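Local coordinates for quinone reductase (Klebsiella pneumoniae subsp. pneumoniae, PDB 4GI5), which binds FAD and probably works as an NAD(P)H-dependent quinone reductase with a flavodoxin-like fold, at residues Arg250-Gly255 and Pro260-Arg265; Pro197-Met202 and Leu211-Phe216. One frame throughout, in Å; residues are numbered along the deposited sequence.

In the fold
Along the chain, interaction 2 comes first: helix 196-204 is followed by a short turn into 209-216, an edge strand of the parallel five-stranded sheet, and the contact closes that connection between residues 197-202 and 211-216. Helix 224-239 then follows, and beyond it the C-terminal tail runs out to interaction 1, where 250-255 meets 260-265 and closes the short loop through strand 257-258. The two loops lie in series, neither enclosing nor crossing the other, with centres about 21 Å apart and nearest atoms about 5 Å apart. Interaction 2 ties a helix to the flavodoxin-like sheet; interaction 1 joins the lead-in to the small hairpin 257-258/263-264 to its second strand. Both also reach the second subunit.

Interaction 1. Residues Arg250-Gly255 and Pro260-Arg265; sequences RRQNHG and PSLTLR
Leu-264 meets the aliphatic stem of Arg-250 where the C-terminal tail doubles back through a small antiparallel hairpin, strands 257-258 and 263-264. Its CD1 lies 3.6 Å from CD of Arg-250, the two side chains crossing at about a right angle. A second contact, more oblique, sets OE1 of Gln-252 3.7 Å from CD1 of Leu-262. With CG anti to the backbone N (chi1 -179°) and the chain extended beyond it, the amide end comes up to the leucine although the chain does not set out in that direction. At the more exposed end, Arg-265 approaches Gly-255 with the edge of its guanidinium, NE making a weak, bent hydrogen bond of 3.2 Å to Gly-255 O, at 126°. Farther out, the extended chain of Arg-250 carries its guanidinium past Leu-264 to hydrogen-bond through NE with Val-277 O and to form a salt bridge from NH1 to Asp-256. From the second subunit, Ile-187 packs on Gln-252 and His-181 on Leu-262. Three bonds fix the rotation of the buried Gln-252 amide: OE1 receives NE of Arg-158, NE2 ties it to strand 154-155 through Trp-155 O, and NE2 also gives a nearly straight 2.9 Å bond to OD1 of Asn-253.

Interaction 2. Residues Pro197-Met202 and Leu211-Phe216; sequences PIQHGM and LPPLVF
A water bridges Gln-199 and Leu-211, donating one hydrogen to OE1 of Gln-199 at 2.8 Å and the other to the backbone O of Leu-211 at 2.7 Å. Both acceptors are carbonyl oxygens, 4.1 Å apart from OE1 of Gln-199 to O of Leu-211, and the water supplies the hydrogens that neither could offer the other. The same glutamine oxygen also rests against the pyrrolidine ring of Pro-213, meeting three of its carbons: CD at 3.2 Å, CG at 3.3 Å and CB at 3.4 Å from OE1. The side chains cross at about a right angle, and the amide leads with its oxygen, while NE2 of Gln-199 stays 4.1 Å from CD of Pro-213. Extension of the glutamine beyond CG (chi2 -169°) lets it span the interval between helix and strand, whose nearest CA atoms, in Gln-199 and Pro-213, remain 8.7 Å apart. The join is therefore slender, one side chain and one water. In the flavodoxin-like fold it links helix 196-204 to the edge strand 209-216 where that strand is interrupted before its regular part at 214-216. Gln-199 also packs on Leu-171 of the adjacent strand 168-174 and on Ile-247 of the tail, while Leu-211 packs on Arg-237 and Leu-214 on Leu-234, both of helix 224-239.

Interaction 1. Residues Arg250-Gly255 and Pro260-Arg265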
ATOM      1  N   ARG B 250      -6.092   4.875  19.338  1.00 16.17           N
ATOM      2  CA  ARG B 250      -7.335   5.294  19.992  1.00 17.23           C
ATOM      3  C   ARG B 250      -8.519   4.515  19.430  1.00 16.85           C
ATOM      4  O   ARG B 250      -8.696   4.424  18.172  1.00 15.50           O
ATOM      5  CB  ARG B 250      -7.569   6.771  19.858  1.00 15.87           C
ATOM      6  CG  ARG B 250      -6.572   7.665  20.538  1.00 18.65           C
ATOM      7  CD  ARG B 250      -6.985   9.079  20.340  1.00 21.56           C
ATOM      8  NE  ARG B 250      -5.993  10.033  20.778  1.00 21.31           N
ATOM      9  CZ  ARG B 250      -5.863  10.415  22.042  1.00 28.01           C
ATOM     10  NH1 ARG B 250      -6.668   9.903  22.976  1.00 26.98           N
ATOM     11  NH2 ARG B 250      -4.987  11.328  22.310  1.00 30.42           N
ATOM     12  N   ARG B 251      -9.409   3.989  20.251  1.00 15.23           N
ATOM     13  CA  ARG B 251     -10.609   3.358  19.755  1.00 16.62           C
ATOM     14  C   ARG B 251     -11.591   4.350  19.145  1.00 14.99           C
ATOM     15  O   ARG B 251     -11.722   5.472  19.618  1.00 16.39           O
ATOM     16  CB  ARG B 251     -11.290   2.501  20.821  1.00 17.77           C
ATOM     17  CG  ARG B 251     -10.394   1.424  21.373  1.00 18.35           C
ATOM     18  CD  ARG B 251     -11.072   0.085  21.468  1.00 22.35           C
ATOM     19  NE  ARG B 251     -12.047   0.039  22.575  1.00 23.12           N
ATOM     20  CZ  ARG B 251     -12.888  -0.982  22.801  1.00 25.12           C
ATOM     21  NH1 ARG B 251     -13.738  -0.891  23.865  1.00 25.42           N
ATOM     22  NH2 ARG B 251     -12.940  -2.075  22.051  1.00 24.12           N
ATOM     23  N   GLN B 252     -12.308   3.933  18.106  1.00 15.25           N
ATOM     24  CA  GLN B 252     -13.193   4.849  17.437  1.00 15.07           C
ATOM     25  C   GLN B 252     -14.472   5.220  18.254  1.00 16.49           C
ATOM     26  O   GLN B 252     -14.835   6.372  18.279  1.00 17.93           O
ATOM     27  CB  GLN B 252     -13.722   4.242  16.149  1.00 14.21           C
ATOM     28  CG  GLN B 252     -14.645   5.141  15.339  1.00 15.47           C
ATOM     29  CD  GLN B 252     -15.110   4.454  14.071  1.00 15.45           C
ATOM     30  OE1 GLN B 252     -14.479   4.550  12.966  1.00 15.73           O
ATOM     31  NE2 GLN B 252     -16.219   3.761  14.178  1.00 16.07           N
ATOM     32  N   ASN B 253     -15.035   4.210  18.883  1.00 16.82           N
ATOM     33  CA  ASN B 253     -16.477   4.301  19.306  1.00 16.09           C
ATOM     34  C   ASN B 253     -16.646   4.569  20.811  1.00 20.85           C
ATOM     35  O   ASN B 253     -17.744   4.502  21.276  1.00 20.17           O
ATOM     36  CB  ASN B 253     -17.251   3.060  18.962  1.00 16.65           C
ATOM     37  CG  ASN B 253     -17.341   2.833  17.460  1.00 17.55           C
ATOM     38  OD1 ASN B 253     -17.656   3.738  16.705  1.00 17.42           O
ATOM     39  ND2 ASN B 253     -17.198   1.605  17.073  1.00 18.48           N
ATOM     40  N   HIS B 254     -15.625   4.975  21.509  1.00 18.30           N
ATOM     41  CA  HIS B 254     -15.776   5.023  22.989  1.00 19.39           C
ATOM     42  C   HIS B 254     -15.438   6.349  23.578  1.00 21.97           C
ATOM     43  O   HIS B 254     -15.026   6.437  24.738  1.00 22.03           O
ATOM     44  CB  HIS B 254     -14.971   3.839  23.534  1.00 19.72           C
ATOM     45  CG  HIS B 254     -15.552   2.521  23.136  1.00 22.07           C
ATOM     46  ND1 HIS B 254     -16.652   1.999  23.774  1.00 22.97           N
ATOM     47  CD2 HIS B 254     -15.331   1.718  22.064  1.00 20.46           C
ATOM     48  CE1 HIS B 254     -17.060   0.895  23.144  1.00 24.15           C
ATOM     49  NE2 HIS B 254     -16.277   0.709  22.089  1.00 24.22           N
ATOM     50  N   GLY B 255     -15.651   7.395  22.819  1.00 18.98           N
ATOM     51  CA  GLY B 255     -15.603   8.766  23.242  1.00 19.79           C
ATOM     52  C   GLY B 255     -14.554   9.644  22.690  1.00 20.23           C
ATOM     53  O   GLY B 255     -14.678  10.837  22.700  1.00 19.45           O
ATOM     54  N   PRO B 260     -20.992  11.317  13.603  1.00 18.49           N
ATOM     55  CA  PRO B 260     -20.267  10.519  12.526  1.00 16.27           C
ATOM     56  C   PRO B 260     -19.177  11.221  11.770  1.00 17.53           C
ATOM     57  O   PRO B 260     -18.697  10.598  10.773  1.00 17.61           O
ATOM     58  CB  PRO B 260     -21.400  10.160  11.545  1.00 19.10           C
ATOM     59  CG  PRO B 260     -22.248  11.436  11.640  1.00 20.00           C
ATOM     60  CD  PRO B 260     -22.194  11.959  13.039  1.00 20.74           C
ATOM     61  N   SER B 261     -18.725  12.376  12.216  1.00 17.25           N
ATOM     62  CA  SER B 261     -17.617  13.078  11.513  1.00 18.15           C
ATOM     63  C   SER B 261     -16.310  12.260  11.686  1.00 18.38           C
ATOM     64  O   SER B 261     -15.435  12.367  10.858  1.00 16.44           O
ATOM     65  CB  SER B 261     -17.430  14.495  11.966  1.00 21.72           C
ATOM     66  OG  SER B 261     -17.010  14.551  13.294  1.00 21.30           O
ATOM     67  N   LEU B 262     -16.223  11.439  12.761  1.00 17.20           N
ATOM     68  CA  LEU B 262     -15.037  10.637  13.143  1.00 17.33           C
ATOM     69  C   LEU B 262     -13.795  11.483  13.207  1.00 18.49           C
ATOM     70  O   LEU B 262     -12.711  11.091  12.779  1.00 18.07           O
ATOM     71  CB  LEU B 262     -14.874   9.458  12.168  1.00 15.92           C
ATOM     72  CG  LEU B 262     -16.081   8.583  11.928  1.00 17.62           C
ATOM     73  CD1 LEU B 262     -15.760   7.398  11.030  1.00 16.00           C
ATOM     74  CD2 LEU B 262     -16.740   8.163  13.230  1.00 18.28           C
ATOM     75  N   THR B 263     -13.915  12.660  13.815  1.00 17.18           N
ATOM     76  CA  THR B 263     -12.802  13.531  14.069  1.00 16.94           C
ATOM     77  C   THR B 263     -12.473  13.538  15.556  1.00 18.43           C
ATOM     78  O   THR B 263     -13.404  13.420  16.383  1.00 17.40           O
ATOM     79  CB  THR B 263     -13.025  15.009  13.579  1.00 20.30           C
ATOM     80  OG1 THR B 263     -14.231  15.506  14.165  1.00 20.52           O
ATOM     81  CG2 THR B 263     -13.237  15.004  12.054  1.00 20.57           C
ATOM     82  N   LEU B 264     -11.190  13.619  15.882  1.00 16.93           N
ATOM     83  CA  LEU B 264     -10.736  13.492  17.248  1.00 17.26           C
ATOM     84  C   LEU B 264     -11.351  14.695  18.079  1.00 19.29           C
ATOM     85  O   LEU B 264     -11.318  15.840  17.637  1.00 19.87           O
ATOM     86  CB  LEU B 264      -9.273  13.556  17.345  1.00 16.96           C
ATOM     87  CG  LEU B 264      -8.699  13.284  18.718  1.00 16.19           C
ATOM     88  CD1 LEU B 264      -8.908  11.873  19.153  1.00 19.02           C
ATOM     89  CD2 LEU B 264      -7.238  13.611  18.761  1.00 19.67           C
ATOM     90  N   ARG B 265     -12.001  14.363  19.162  1.00 19.79           N
ATOM     91  CA  ARG B 265     -12.652  15.509  19.917  1.00 20.93           C
ATOM     92  C   ARG B 265     -11.659  16.592  20.291  1.00 19.36           C
ATOM     93  O   ARG B 265     -10.487  16.323  20.637  1.00 19.83           O
ATOM     94  CB  ARG B 265     -13.482  14.959  21.101  1.00 23.40           C
ATOM     95  CG  ARG B 265     -12.764  14.344  22.241  1.00 24.18           C
ATOM     96  CD  ARG B 265     -13.859  13.939  23.231  1.00 27.07           C
ATOM     97  NE  ARG B 265     -13.221  13.237  24.291  1.00 26.72           N
ATOM     98  CZ  ARG B 265     -12.580  13.790  25.322  1.00 35.17           C
ATOM     99  NH1 ARG B 265     -12.488  15.125  25.476  1.00 33.83           N
ATOM    100  NH2 ARG B 265     -12.025  12.992  26.229  1.00 30.48           N
TER

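Interaction 2. Residues Pro197-Met202 and Leu211-Phe216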
ATOM      1  N   PRO B 197      -1.066   3.161   7.120  1.00 12.89           N
ATOM      2  CA  PRO B 197      -2.225   2.529   6.420  1.00 13.36           C
ATOM      3  C   PRO B 197      -2.325   1.044   6.712  1.00 13.38           C
ATOM      4  O   PRO B 197      -3.391   0.512   6.750  1.00 12.62           O
ATOM      5  CB  PRO B 197      -1.929   2.738   4.920  1.00 13.34           C
ATOM      6  CG  PRO B 197      -1.009   3.925   4.897  1.00 14.70           C
ATOM      7  CD  PRO B 197      -0.220   3.935   6.195  1.00 13.44           C
ATOM      8  N   ILE B 198      -1.186   0.382   6.918  1.00 12.42           N
ATOM      9  CA  ILE B 198      -1.198  -1.026   7.299  1.00 11.81           C
ATOM     10  C   ILE B 198      -1.559  -1.208   8.797  1.00 13.39           C
ATOM     11  O   ILE B 198      -2.455  -1.922   9.148  1.00 12.52           O
ATOM     12  CB  ILE B 198       0.133  -1.722   6.975  1.00 12.45           C
ATOM     13  CG1 ILE B 198       0.455  -1.631   5.467  1.00 13.40           C
ATOM     14  CG2 ILE B 198       0.074  -3.148   7.478  1.00 13.91           C
ATOM     15  CD1 ILE B 198       1.919  -1.928   5.083  1.00 14.49           C
ATOM     16  N   GLN B 199      -0.757  -0.586   9.642  1.00 12.20           N
ATOM     17  CA  GLN B 199      -0.905  -0.886  11.066  1.00 12.85           C
ATOM     18  C   GLN B 199      -2.222  -0.343  11.614  1.00 11.30           C
ATOM     19  O   GLN B 199      -2.880  -1.017  12.384  1.00 12.33           O
ATOM     20  CB  GLN B 199       0.229  -0.260  11.848  1.00 13.87           C
ATOM     21  CG  GLN B 199       1.559  -0.958  11.552  1.00 14.90           C
ATOM     22  CD  GLN B 199       2.726  -0.632  12.436  1.00 18.91           C
ATOM     23  OE1 GLN B 199       3.440  -1.552  12.812  1.00 19.62           O
ATOM     24  NE2 GLN B 199       2.963   0.637  12.758  1.00 18.93           N
ATOM     25  N   HIS B 200      -2.591   0.871  11.241  1.00 12.05           N
ATOM     26  CA  HIS B 200      -3.884   1.438  11.706  1.00 12.17           C
ATOM     27  C   HIS B 200      -5.015   1.003  10.808  1.00 12.88           C
ATOM     28  O   HIS B 200      -6.041   0.562  11.320  1.00 13.71           O
ATOM     29  CB  HIS B 200      -3.755   2.966  11.757  1.00 13.65           C
ATOM     30  CG  HIS B 200      -4.916   3.644  12.437  1.00 14.02           C
ATOM     31  ND1 HIS B 200      -5.990   4.189  11.766  1.00 12.87           N
ATOM     32  CD2 HIS B 200      -5.150   3.873  13.748  1.00 15.18           C
ATOM     33  CE1 HIS B 200      -6.801   4.788  12.612  1.00 13.53           C
ATOM     34  NE2 HIS B 200      -6.350   4.574  13.843  1.00 14.95           N
ATOM     35  N   GLY B 201      -4.793   1.015   9.474  1.00 11.71           N
ATOM     36  CA  GLY B 201      -5.868   0.757   8.536  1.00 12.40           C
ATOM     37  C   GLY B 201      -6.223  -0.663   8.235  1.00 13.26           C
ATOM     38  O   GLY B 201      -7.341  -0.966   7.884  1.00 12.28           O
HETATM   39  N   MSE B 202      -5.268  -1.574   8.450  1.00 13.84           N
HETATM   40  CA  MSE B 202      -5.446  -2.969   8.129  1.00 13.51           C
HETATM   41  C   MSE B 202      -5.435  -3.887   9.359  1.00 14.53           C
HETATM   42  O   MSE B 202      -5.964  -5.030   9.324  1.00 15.81           O
HETATM   43  CB  MSE B 202      -4.474  -3.516   7.066  1.00 12.34           C
HETATM   44  CG  MSE B 202      -4.561  -2.721   5.779  1.00 12.67           C
HETATM   45 SE   MSE B 202      -3.143  -3.434   4.582  1.00 16.38          SE
HETATM   46  CE  MSE B 202      -2.849  -1.778   3.648  1.00 19.43           C
ATOM     47  N   LEU B 211       1.292  -4.764  17.744  1.00 16.89           N
ATOM     48  CA  LEU B 211       2.575  -4.568  18.364  1.00 17.41           C
ATOM     49  C   LEU B 211       3.453  -3.675  17.530  1.00 18.09           C
ATOM     50  O   LEU B 211       3.306  -3.631  16.292  1.00 17.61           O
ATOM     51  CB  LEU B 211       3.234  -5.919  18.581  1.00 19.34           C
ATOM     52  CG  LEU B 211       2.393  -6.964  19.268  1.00 21.97           C
ATOM     53  CD1 LEU B 211       3.245  -8.160  19.490  1.00 25.94           C
ATOM     54  CD2 LEU B 211       1.961  -6.443  20.592  1.00 27.93           C
ATOM     55  N   PRO B 212       4.453  -3.000  18.125  1.00 16.95           N
ATOM     56  CA  PRO B 212       5.444  -2.256  17.337  1.00 18.02           C
ATOM     57  C   PRO B 212       6.094  -3.128  16.302  1.00 15.97           C
ATOM     58  O   PRO B 212       6.311  -4.324  16.585  1.00 16.82           O
ATOM     59  CB  PRO B 212       6.489  -1.806  18.387  1.00 20.13           C
ATOM     60  CG  PRO B 212       5.679  -1.721  19.635  1.00 22.13           C
ATOM     61  CD  PRO B 212       4.757  -2.902  19.592  1.00 20.02           C
ATOM     62  N   PRO B 213       6.267  -2.620  15.099  1.00 15.44           N
ATOM     63  CA  PRO B 213       6.830  -3.458  14.036  1.00 15.13           C
ATOM     64  C   PRO B 213       8.295  -3.776  14.271  1.00 15.59           C
ATOM     65  O   PRO B 213       8.970  -2.985  14.930  1.00 16.73           O
ATOM     66  CB  PRO B 213       6.649  -2.577  12.812  1.00 15.68           C
ATOM     67  CG  PRO B 213       6.708  -1.159  13.326  1.00 15.34           C
ATOM     68  CD  PRO B 213       6.031  -1.251  14.641  1.00 15.53           C
ATOM     69  N   LEU B 214       8.755  -4.863  13.682  1.00 15.89           N
ATOM     70  CA  LEU B 214      10.165  -5.180  13.632  1.00 16.39           C
ATOM     71  C   LEU B 214      10.647  -4.854  12.212  1.00 15.79           C
ATOM     72  O   LEU B 214      10.165  -5.464  11.258  1.00 15.56           O
ATOM     73  CB  LEU B 214      10.320  -6.663  13.870  1.00 15.34           C
ATOM     74  CG  LEU B 214      11.754  -7.154  13.766  1.00 16.99           C
ATOM     75  CD1 LEU B 214      12.705  -6.412  14.693  1.00 18.27           C
ATOM     76  CD2 LEU B 214      11.781  -8.630  14.067  1.00 18.54           C
ATOM     77  N   VAL B 215      11.403  -3.815  12.111  1.00 14.24           N
ATOM     78  CA  VAL B 215      11.914  -3.351  10.834  1.00 13.70           C
ATOM     79  C   VAL B 215      13.441  -3.370  10.775  1.00 14.57           C
ATOM     80  O   VAL B 215      14.142  -2.822  11.656  1.00 14.33           O
ATOM     81  CB  VAL B 215      11.455  -1.902  10.525  1.00 13.51           C
ATOM     82  CG1 VAL B 215      11.880  -1.451   9.140  1.00 14.92           C
ATOM     83  CG2 VAL B 215       9.957  -1.815  10.717  1.00 16.92           C
ATOM     84  N   PHE B 216      13.938  -4.063   9.756  1.00 14.57           N
ATOM     85  CA  PHE B 216      15.337  -4.123   9.463  1.00 15.55           C
ATOM     86  C   PHE B 216      15.705  -3.222   8.279  1.00 15.44           C
ATOM     87  O   PHE B 216      15.023  -3.188   7.247  1.00 16.17           O
ATOM     88  CB  PHE B 216      15.750  -5.545   9.129  1.00 14.12           C
ATOM     89  CG  PHE B 216      15.514  -6.538  10.236  1.00 15.25           C
ATOM     90  CD1 PHE B 216      16.002  -6.310  11.554  1.00 17.90           C
ATOM     91  CD2 PHE B 216      14.724  -7.623  10.049  1.00 16.57           C
ATOM     92  CE1 PHE B 216      15.813  -7.241  12.563  1.00 19.24           C
ATOM     93  CE2 PHE B 216      14.548  -8.568  11.113  1.00 17.45           C
ATOM     94  CZ  PHE B 216      15.082  -8.388  12.302  1.00 19.33           C
TER
HETATM   95  O   HOH W   1       3.578  -4.165  13.678  1.00 15.16           O